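Local structure of acetylxylan esterase / glucomannan deacetylase (Cellvibrio japonicus, 2W9X) at residues V55-F61 with H107-K113; Y269-V274 with Q304-V308; K236-I240 with K357-L361. The protein removes acetyl groups from plant cell wall polysaccharides, acting on acetylated xylan and, with a large preference, on glucomannan. All coordinates share one frame. Residue numbers count along the deposited sequence, not the author numbering.

Contact 1: V55-F61 with H107-K113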
loop_
_atom_site.group_PDB
_atom_site.type_symbol
_atom_site.label_atom_id
_atom_site.label_comp_id
_atom_site.label_asym_id
_atom_site.label_seq_id
_atom_site.Cartn_x
_atom_site.Cartn_y
_atom_site.Cartn_z
ATOM N N VAL B 55 21.876 1.960 17.545
ATOM C CA VAL B 55 22.869 2.957 17.172
ATOM C C VAL B 55 24.163 2.256 16.720
ATOM O O VAL B 55 24.483 1.164 17.201
ATOM C CB VAL B 55 23.117 3.951 18.366
ATOM C CG1 VAL B 55 24.397 4.714 18.210
ATOM C CG2 VAL B 55 21.942 4.914 18.502
ATOM N N TYR B 56 24.869 2.858 15.761
ATOM C CA TYR B 56 26.156 2.313 15.300
ATOM C C TYR B 56 27.173 3.378 14.895
ATOM O O TYR B 56 26.807 4.505 14.533
ATOM C CB TYR B 56 25.970 1.285 14.167
ATOM C CG TYR B 56 25.271 1.795 12.924
ATOM C CD1 TYR B 56 26.004 2.322 11.856
ATOM C CD2 TYR B 56 23.876 1.728 12.807
ATOM C CE1 TYR B 56 25.367 2.786 10.706
ATOM C CE2 TYR B 56 23.228 2.187 11.662
ATOM C CZ TYR B 56 23.977 2.712 10.613
ATOM O OH TYR B 56 23.346 3.158 9.476
ATOM N N PHE B 57 28.447 2.996 14.963
ATOM C CA PHE B 57 29.581 3.846 14.583
ATOM C C PHE B 57 30.517 3.063 13.660
ATOM O O PHE B 57 30.842 1.892 13.938
ATOM C CB PHE B 57 30.352 4.304 15.826
ATOM C CG PHE B 57 29.496 4.990 16.857
ATOM C CD1 PHE B 57 29.343 6.381 16.844
ATOM C CD2 PHE B 57 28.858 4.257 17.851
ATOM C CE1 PHE B 57 28.555 7.015 17.793
ATOM C CE2 PHE B 57 28.063 4.892 18.808
ATOM C CZ PHE B 57 27.912 6.267 18.778
ATOM N N GLU B 58 30.933 3.698 12.563
ATOM C CA GLU B 58 31.799 3.054 11.578
ATOM C C GLU B 58 33.058 3.864 11.336
ATOM O O GLU B 58 33.035 5.103 11.404
ATOM C CB GLU B 58 31.078 2.828 10.253
ATOM C CG GLU B 58 30.038 1.714 10.307
ATOM C CD GLU B 58 29.165 1.674 9.081
ATOM O OE1 GLU B 58 29.215 0.655 8.372
ATOM O OE2 GLU B 58 28.432 2.656 8.816
ATOM N N THR B 59 34.152 3.151 11.065
ATOM C CA THR B 59 35.406 3.779 10.635
ATOM C C THR B 59 36.217 2.886 9.684
ATOM O O THR B 59 35.933 1.687 9.548
ATOM C CB THR B 59 36.264 4.268 11.827
ATOM O OG1 THR B 59 37.227 5.203 11.346
ATOM C CG2 THR B 59 36.988 3.120 12.529
ATOM N N ALA B 60 37.226 3.483 9.041
ATOM C CA ALA B 60 38.059 2.803 8.056
ATOM C C ALA B 60 39.452 3.411 8.061
ATOM O O ALA B 60 39.604 4.641 8.120
ATOM C CB ALA B 60 37.436 2.901 6.660
ATOM N N PHE B 61 40.468 2.551 7.998
ATOM C CA PHE B 61 41.864 3.004 8.057
ATOM C C PHE B 61 42.860 1.961 7.557
ATOM O O PHE B 61 42.599 0.755 7.608
ATOM C CB PHE B 61 42.233 3.411 9.489
ATOM C CG PHE B 61 42.255 2.263 10.458
ATOM C CD1 PHE B 61 41.067 1.729 10.957
ATOM C CD2 PHE B 61 43.462 1.715 10.872
ATOM C CE1 PHE B 61 41.086 0.662 11.848
ATOM C CE2 PHE B 61 43.492 0.648 11.765
ATOM C CZ PHE B 61 42.302 0.120 12.255
ATOM N N HIS B 107 41.411 -1.598 6.763
ATOM C CA HIS B 107 40.380 -2.137 7.658
ATOM C C HIS B 107 39.090 -1.321 7.702
ATOM O O HIS B 107 39.121 -0.092 7.660
ATOM C CB HIS B 107 40.927 -2.259 9.076
ATOM C CG HIS B 107 42.182 -3.061 9.164
ATOM N ND1 HIS B 107 42.183 -4.420 9.393
ATOM C CD2 HIS B 107 43.481 -2.697 9.043
ATOM C CE1 HIS B 107 43.428 -4.859 9.413
ATOM N NE2 HIS B 107 44.235 -3.833 9.206
ATOM N N ARG B 108 37.962 -2.026 7.793
ATOM C CA ARG B 108 36.655 -1.418 8.062
ATOM C C ARG B 108 36.153 -1.937 9.407
ATOM O O ARG B 108 36.209 -3.143 9.661
ATOM C CB ARG B 108 35.644 -1.730 6.942
ATOM C CG ARG B 108 35.977 -1.037 5.614
ATOM C CD ARG B 108 34.864 -1.110 4.579
ATOM N NE ARG B 108 34.772 -2.418 3.924
ATOM C CZ ARG B 108 33.765 -3.279 4.087
ATOM N NH1 ARG B 108 32.743 -2.990 4.892
ATOM N NH2 ARG B 108 33.780 -4.439 3.441
ATOM N N VAL B 109 35.697 -1.031 10.275
ATOM C CA VAL B 109 35.237 -1.399 11.622
ATOM C C VAL B 109 33.861 -0.797 11.945
ATOM O O VAL B 109 33.668 0.411 11.833
ATOM C CB VAL B 109 36.257 -0.992 12.713
ATOM C CG1 VAL B 109 35.739 -1.340 14.100
ATOM C CG2 VAL B 109 37.617 -1.654 12.471
ATOM N N ARG B 110 32.929 -1.656 12.363
ATOM C CA ARG B 110 31.557 -1.264 12.703
ATOM C C ARG B 110 31.216 -1.701 14.131
ATOM O O ARG B 110 31.288 -2.889 14.454
ATOM C CB ARG B 110 30.581 -1.907 11.707
ATOM C CG ARG B 110 29.110 -1.518 11.869
ATOM C CD ARG B 110 28.272 -2.148 10.772
ATOM N NE ARG B 110 26.846 -1.866 10.930
ATOM C CZ ARG B 110 26.145 -1.030 10.171
ATOM N NH1 ARG B 110 26.717 -0.366 9.174
ATOM N NH2 ARG B 110 24.850 -0.868 10.402
ATOM N N LEU B 111 30.872 -0.736 14.982
ATOM C CA LEU B 111 30.438 -1.013 16.351
ATOM C C LEU B 111 28.922 -0.834 16.420
ATOM O O LEU B 111 28.404 0.191 15.949
ATOM C CB LEU B 111 31.133 -0.055 17.329
ATOM C CG LEU B 111 30.612 0.068 18.769
ATOM C CD1 LEU B 111 31.064 -1.102 19.639
ATOM C CD2 LEU B 111 31.028 1.408 19.396
ATOM N N GLU B 112 28.214 -1.818 16.989
ATOM C CA GLU B 112 26.743 -1.750 17.078
ATOM C C GLU B 112 26.205 -1.951 18.494
ATOM O O GLU B 112 26.580 -2.895 19.182
ATOM C CB GLU B 112 26.084 -2.794 16.152
ATOM C CG GLU B 112 26.419 -2.636 14.663
ATOM C CD GLU B 112 25.870 -3.739 13.780
ATOM O OE1 GLU B 112 25.497 -4.834 14.273
ATOM O OE2 GLU B 112 25.813 -3.507 12.559
ATOM N N LYS B 113 25.301 -1.067 18.907
ATOM C CA LYS B 113 24.505 -1.254 20.124
ATOM C C LYS B 113 23.447 -2.353 19.882
ATOM O O LYS B 113 22.789 -2.384 18.838
ATOM C CB LYS B 113 23.854 0.075 20.515
ATOM C CG LYS B 113 22.862 0.052 21.666
ATOM C CD LYS B 113 21.923 1.246 21.500
ATOM C CE LYS B 113 21.566 1.923 22.806
ATOM N NZ LYS B 113 20.502 1.225 23.549
#
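Strands 56-61 and 108-113 run antiparallel, their axes 4.7 Å apart at 172°. His107 N bonds Phe61 O (2.8 Å) and Phe61 N returns to His107 O (3.0 Å). The Phe61 and His107 rings lie nearly parallel but are slid apart. Arg108 faces Ala60 in a non-hydrogen-bonded pair. Val109 and Thr59 form a hydrogen-bonded pair (Val109 N to Thr59 O 2.8 Å, Thr59 N to Val109 O 2.9 Å). Arg110 makes the charged side-chain contacts. The Arg110 guanidinium lies flat on the Tyr56 ring, with Arg110 CZ 4.0 Å from the ring centroid, a cation-pi stack. Arg110 NH1 forms a salt bridge to Glu58 OE1 at 2.8 Å, its hydrogen bond weak in angle, and Arg110 NE meets Glu112 OE2 at 2.5 Å. This salt-bridge network continues to Arg141 from Glu58 and to Arg78 and Lys186 from Glu112. Leu111 pairs with Phe57 (Leu111 N to Phe57 O 2.8 Å) and touches its ring on the face shared with Val109 and Thr59, which packs against strand 122-128. Lys113 N bonds Val55 O (2.9 Å). A largely apolar face turned to a second sheet and a charged face fit the beta-sandwich of the CE2 N-terminal domain.

Contact 2: Y269-V274 with Q304-V308; sequences YVANYV and QVGKV
Both segments are alpha-helical, within helices 262-283 and 300-314. Their short axes come within 9.2 Å and cross at -46°; the N-to-C directions are 46° apart. The nearest CA atoms are those of Val270 and Val308, 5.6 Å apart. Val308 (chi1 t) is a knob in a hole formed by Tyr269, Val270, Tyr273 and Val274. Val308 CG2 lies 3.8 Å from Tyr273 CB and 4.0 Å from Val270 CG1. Val308 CG1 is 3.9 Å from Val274 CG2 and stands over the Tyr273 ring face in a CH-pi contact, 4.3 Å from the centroid. This is helix-helix packing on one side of the parallel sheet of an SGNH-type alpha/beta fold; Tyr273, Val305 and Val308 also touch Leu291 of strand 288-294. Tyr269 and Tyr273 have chi1 t, with chi2 92° and 153°; the latter sets the Tyr273 face toward Val308 CG1. Val305 CG2 sits at the edge of the Tyr269 ring, 3.3 Å from Tyr269 OH, which hydrogen-bonds Leu244 O. Tyr269 CE2 lies 3.7 Å from Gln304 CB.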
loop_
_atom_site.group_PDB
_atom_site.type_symbol
_atom_site.label_atom_id
_atom_site.label_comp_id
_atom_site.label_asym_id
_atom_site.label_seq_id
_atom_site.Cartn_x
_atom_site.Cartn_y
_atom_site.Cartn_z
ATOM N N TYR B 269 -6.817 7.029 18.503
ATOM C CA TYR B 269 -5.722 6.350 17.829
ATOM C C TYR B 269 -5.655 6.784 16.366
ATOM O O TYR B 269 -4.580 7.127 15.869
ATOM C CB TYR B 269 -5.893 4.817 17.917
ATOM C CG TYR B 269 -4.891 3.990 17.116
ATOM C CD1 TYR B 269 -3.704 3.532 17.702
ATOM C CD2 TYR B 269 -5.145 3.628 15.785
ATOM C CE1 TYR B 269 -2.784 2.749 16.976
ATOM C CE2 TYR B 269 -4.241 2.861 15.067
ATOM C CZ TYR B 269 -3.067 2.422 15.668
ATOM O OH TYR B 269 -2.183 1.685 14.946
ATOM N N VAL B 270 -6.789 6.756 15.674
ATOM C CA VAL B 270 -6.782 7.045 14.237
ATOM C C VAL B 270 -6.334 8.501 13.978
ATOM O O VAL B 270 -5.464 8.737 13.124
ATOM C CB VAL B 270 -8.132 6.686 13.513
ATOM C CG1 VAL B 270 -8.161 7.246 12.096
ATOM C CG2 VAL B 270 -8.356 5.172 13.465
ATOM N N ALA B 271 -6.902 9.452 14.730
ATOM C CA ALA B 271 -6.613 10.879 14.547
ATOM C C ALA B 271 -5.128 11.188 14.757
ATOM O O ALA B 271 -4.522 11.905 13.976
ATOM C CB ALA B 271 -7.481 11.744 15.478
ATOM N N ASN B 272 -4.552 10.651 15.823
ATOM C CA ASN B 272 -3.155 10.909 16.120
ATOM C C ASN B 272 -2.166 10.234 15.192
ATOM O O ASN B 272 -1.122 10.807 14.871
ATOM C CB ASN B 272 -2.859 10.561 17.567
ATOM C CG ASN B 272 -3.231 11.680 18.477
ATOM O OD1 ASN B 272 -2.458 12.617 18.642
ATOM N ND2 ASN B 272 -4.446 11.636 19.018
ATOM N N TYR B 273 -2.493 9.027 14.758
ATOM C CA TYR B 273 -1.657 8.333 13.781
ATOM C C TYR B 273 -1.644 9.138 12.476
ATOM O O TYR B 273 -0.582 9.369 11.902
ATOM C CB TYR B 273 -2.180 6.919 13.531
ATOM C CG TYR B 273 -1.144 5.906 13.082
ATOM C CD1 TYR B 273 -1.325 4.546 13.347
ATOM C CD2 TYR B 273 0.013 6.296 12.384
ATOM C CE1 TYR B 273 -0.399 3.591 12.925
ATOM C CE2 TYR B 273 0.959 5.349 11.966
ATOM C CZ TYR B 273 0.741 4.003 12.238
ATOM O OH TYR B 273 1.657 3.063 11.836
ATOM N N VAL B 274 -2.825 9.575 12.024
ATOM C CA VAL B 274 -2.916 10.399 10.808
ATOM C C VAL B 274 -2.105 11.676 11.000
ATOM O O VAL B 274 -1.314 12.062 10.126
ATOM C CB VAL B 274 -4.392 10.712 10.399
ATOM C CG1 VAL B 274 -4.463 11.756 9.269
ATOM C CG2 VAL B 274 -5.112 9.420 9.971
ATOM N N GLN B 304 -7.864 -0.695 12.452
ATOM C CA GLN B 304 -7.690 0.734 12.731
ATOM C C GLN B 304 -6.650 1.332 11.816
ATOM O O GLN B 304 -6.799 2.464 11.368
ATOM C CB GLN B 304 -7.316 1.023 14.189
ATOM C CG GLN B 304 -8.235 0.384 15.244
ATOM C CD GLN B 304 -9.711 0.445 14.885
ATOM O OE1 GLN B 304 -10.250 1.517 14.611
ATOM N NE2 GLN B 304 -10.366 -0.712 14.874
ATOM N N VAL B 305 -5.593 0.570 11.549
ATOM C CA VAL B 305 -4.573 0.990 10.601
ATOM C C VAL B 305 -5.154 1.146 9.177
ATOM O O VAL B 305 -4.757 2.070 8.451
ATOM C CB VAL B 305 -3.318 0.078 10.684
ATOM C CG1 VAL B 305 -2.285 0.436 9.632
ATOM C CG2 VAL B 305 -2.699 0.200 12.092
ATOM N N GLY B 306 -6.098 0.275 8.795
ATOM C CA GLY B 306 -6.793 0.423 7.504
ATOM C C GLY B 306 -7.507 1.769 7.387
ATOM O O GLY B 306 -7.511 2.407 6.309
ATOM N N LYS B 307 -8.088 2.214 8.504
ATOM C CA LYS B 307 -8.798 3.502 8.573
ATOM C C LYS B 307 -7.806 4.667 8.471
ATOM O O LYS B 307 -8.104 5.686 7.838
ATOM C CB LYS B 307 -9.571 3.637 9.884
ATOM C CG LYS B 307 -10.730 2.653 10.124
ATOM C CD LYS B 307 -11.327 2.946 11.525
ATOM C CE LYS B 307 -12.271 1.860 12.043
ATOM N NZ LYS B 307 -12.722 2.165 13.460
ATOM N N VAL B 308 -6.644 4.511 9.118
ATOM C CA VAL B 308 -5.550 5.490 9.048
ATOM C C VAL B 308 -5.054 5.675 7.608
ATOM O O VAL B 308 -4.951 6.800 7.113
ATOM C CB VAL B 308 -4.373 5.113 9.990
ATOM C CG1 VAL B 308 -3.168 6.057 9.812
ATOM C CG2 VAL B 308 -4.829 5.165 11.442
#

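Contact 3: K236-I240 with K357-L361; sequences KPQVI and KGIWL
Gln238, Trp360 and Val239 bury the most surface here. Gln238 lies just before strand 239-243, with phi/psi of -71/-28°; Val239 then turns extended at -127/132°. Against them, Gly358 to Leu361 form a type I beta turn (phi/psi -63/-24° at Ile359, -91/0° at Trp360), closed by Leu361 N to Gly358 O at 2.9 Å. The CA atoms of Gln238 and Trp360 are 5.8 Å apart. Gln238 (chi1 m, chi2 100°) points toward the turn. Its NE2 makes a weak hydrogen bond to Trp360 O (2.9 Å), and its amide also bonds the backbone of Lys142 and Gln144. Gln238 CB lies 3.3 Å from Ile359 O, and Gln238 CG 3.6 Å from Leu361 CD1. The CA-CB bond of Trp360 (chi1 m, chi2 111°) points away; its ring edge still lies near Gln238, with Trp360 CE3 3.7 Å from Gln238 OE1. Val239 CG2 touches Ile359 CG1 (3.7 Å) and Trp360 CZ3 (4.0 Å). A C-terminal turn thus packs against the start of the central strand of the parallel sheet in this SGNH-type alpha/beta domain.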
loop_
_atom_site.group_PDB
_atom_site.type_symbol
_atom_site.label_atom_id
_atom_site.label_comp_id
_atom_site.label_asym_id
_atom_site.label_seq_id
_atom_site.Cartn_x
_atom_site.Cartn_y
_atom_site.Cartn_z
ATOM N N LYS B 236 17.081 12.198 5.949
ATOM C CA LYS B 236 15.821 12.351 5.232
ATOM C C LYS B 236 15.482 11.014 4.601
ATOM O O LYS B 236 15.664 10.846 3.392
ATOM C CB LYS B 236 15.917 13.435 4.146
ATOM C CG LYS B 236 16.203 14.836 4.644
ATOM C CD LYS B 236 14.965 15.540 5.193
ATOM C CE LYS B 236 15.376 16.520 6.279
ATOM N NZ LYS B 236 14.330 17.532 6.545
ATOM N N PRO B 237 14.997 10.053 5.413
ATOM C CA PRO B 237 14.732 8.704 4.922
ATOM C C PRO B 237 13.724 8.675 3.781
ATOM O O PRO B 237 12.669 9.317 3.861
ATOM C CB PRO B 237 14.192 7.972 6.169
ATOM C CG PRO B 237 13.702 9.035 7.049
ATOM C CD PRO B 237 14.655 10.177 6.840
ATOM N N GLN B 238 14.056 7.935 2.722
ATOM C CA GLN B 238 13.128 7.719 1.625
ATOM C C GLN B 238 11.994 6.803 2.059
ATOM O O GLN B 238 10.894 6.873 1.507
ATOM C CB GLN B 238 13.826 7.114 0.402
ATOM C CG GLN B 238 14.863 8.016 -0.252
ATOM C CD GLN B 238 16.279 7.656 0.142
ATOM O OE1 GLN B 238 16.522 7.065 1.197
ATOM N NE2 GLN B 238 17.226 7.994 -0.719
ATOM N N VAL B 239 12.278 5.934 3.032
ATOM C CA VAL B 239 11.298 4.970 3.557
ATOM C C VAL B 239 11.185 5.072 5.071
ATOM O O VAL B 239 12.199 5.116 5.790
ATOM C CB VAL B 239 11.610 3.497 3.152
ATOM C CG1 VAL B 239 10.499 2.548 3.641
ATOM C CG2 VAL B 239 11.775 3.383 1.656
ATOM N N ILE B 240 9.937 5.141 5.541
ATOM C CA ILE B 240 9.639 5.138 6.972
ATOM C C ILE B 240 8.631 4.025 7.310
ATOM O O ILE B 240 7.508 4.016 6.788
ATOM C CB ILE B 240 9.116 6.511 7.467
ATOM C CG1 ILE B 240 10.119 7.624 7.122
ATOM C CG2 ILE B 240 8.829 6.444 8.963
ATOM C CD1 ILE B 240 9.663 9.079 7.482
ATOM N N LYS B 357 9.785 0.525 -7.891
ATOM C CA LYS B 357 10.692 1.287 -8.758
ATOM C C LYS B 357 10.945 2.689 -8.228
ATOM O O LYS B 357 10.001 3.453 -7.994
ATOM C CB LYS B 357 10.163 1.350 -10.197
ATOM C CG LYS B 357 10.724 0.262 -11.091
ATOM C CD LYS B 357 9.671 -0.331 -12.020
ATOM C CE LYS B 357 9.832 0.130 -13.449
ATOM N NZ LYS B 357 9.078 -0.811 -14.338
ATOM N N GLY B 358 12.223 2.998 -8.015
ATOM C CA GLY B 358 12.668 4.343 -7.650
ATOM C C GLY B 358 12.313 4.784 -6.243
ATOM O O GLY B 358 12.270 5.986 -5.951
ATOM N N ILE B 359 12.079 3.812 -5.362
ATOM C CA ILE B 359 11.773 4.106 -3.964
ATOM C C ILE B 359 12.926 4.807 -3.240
ATOM O O ILE B 359 12.701 5.497 -2.254
ATOM C CB ILE B 359 11.297 2.845 -3.182
ATOM C CG1 ILE B 359 10.629 3.279 -1.875
ATOM C CG2 ILE B 359 12.449 1.864 -2.936
ATOM C CD1 ILE B 359 9.621 2.328 -1.346
ATOM N N TRP B 360 14.151 4.622 -3.729
ATOM C CA TRP B 360 15.312 5.311 -3.166
ATOM C C TRP B 360 15.593 6.661 -3.857
ATOM O O TRP B 360 16.531 7.362 -3.488
ATOM C CB TRP B 360 16.552 4.402 -3.172
ATOM C CG TRP B 360 16.318 3.071 -2.513
ATOM C CD1 TRP B 360 16.269 1.849 -3.128
ATOM C CD2 TRP B 360 16.069 2.831 -1.121
ATOM N NE1 TRP B 360 16.015 0.861 -2.201
ATOM C CE2 TRP B 360 15.884 1.435 -0.964
ATOM C CE3 TRP B 360 15.977 3.657 0.009
ATOM C CZ2 TRP B 360 15.615 0.847 0.281
ATOM C CZ3 TRP B 360 15.721 3.071 1.248
ATOM C CH2 TRP B 360 15.543 1.678 1.370
ATOM N N LEU B 361 14.765 7.008 -4.849
ATOM C CA LEU B 361 14.800 8.319 -5.549
ATOM C C LEU B 361 16.161 8.709 -6.143
ATOM O O LEU B 361 16.882 7.878 -6.711
ATOM C CB LEU B 361 14.287 9.445 -4.640
ATOM C CG LEU B 361 13.083 9.223 -3.713
ATOM C CD1 LEU B 361 13.154 10.210 -2.580
ATOM C CD2 LEU B 361 11.734 9.328 -4.411
#

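In the fold
The three contacts span two domains. Contact 1 belongs to the N-terminal CE2 region; contacts 2 and 3 belong to the alpha/beta esterase part. The centres of contacts 1 and 2 are 38 Å apart, on opposite sides of the chain's centre. Contact 3 lies 24 Å from contact 1 and 23 Å from contact 2, centre to centre, and none of the three touch. In sequence, contact 1 closes first, and contact 2 then falls between the two segments of contact 3. Contact 2 is closest to catalysis: the Tyr269 side chain is about 8 Å from that of Asn247, a probable transition-state stabiliser. Contacts 1 and 3 lie away from the catalytic residues.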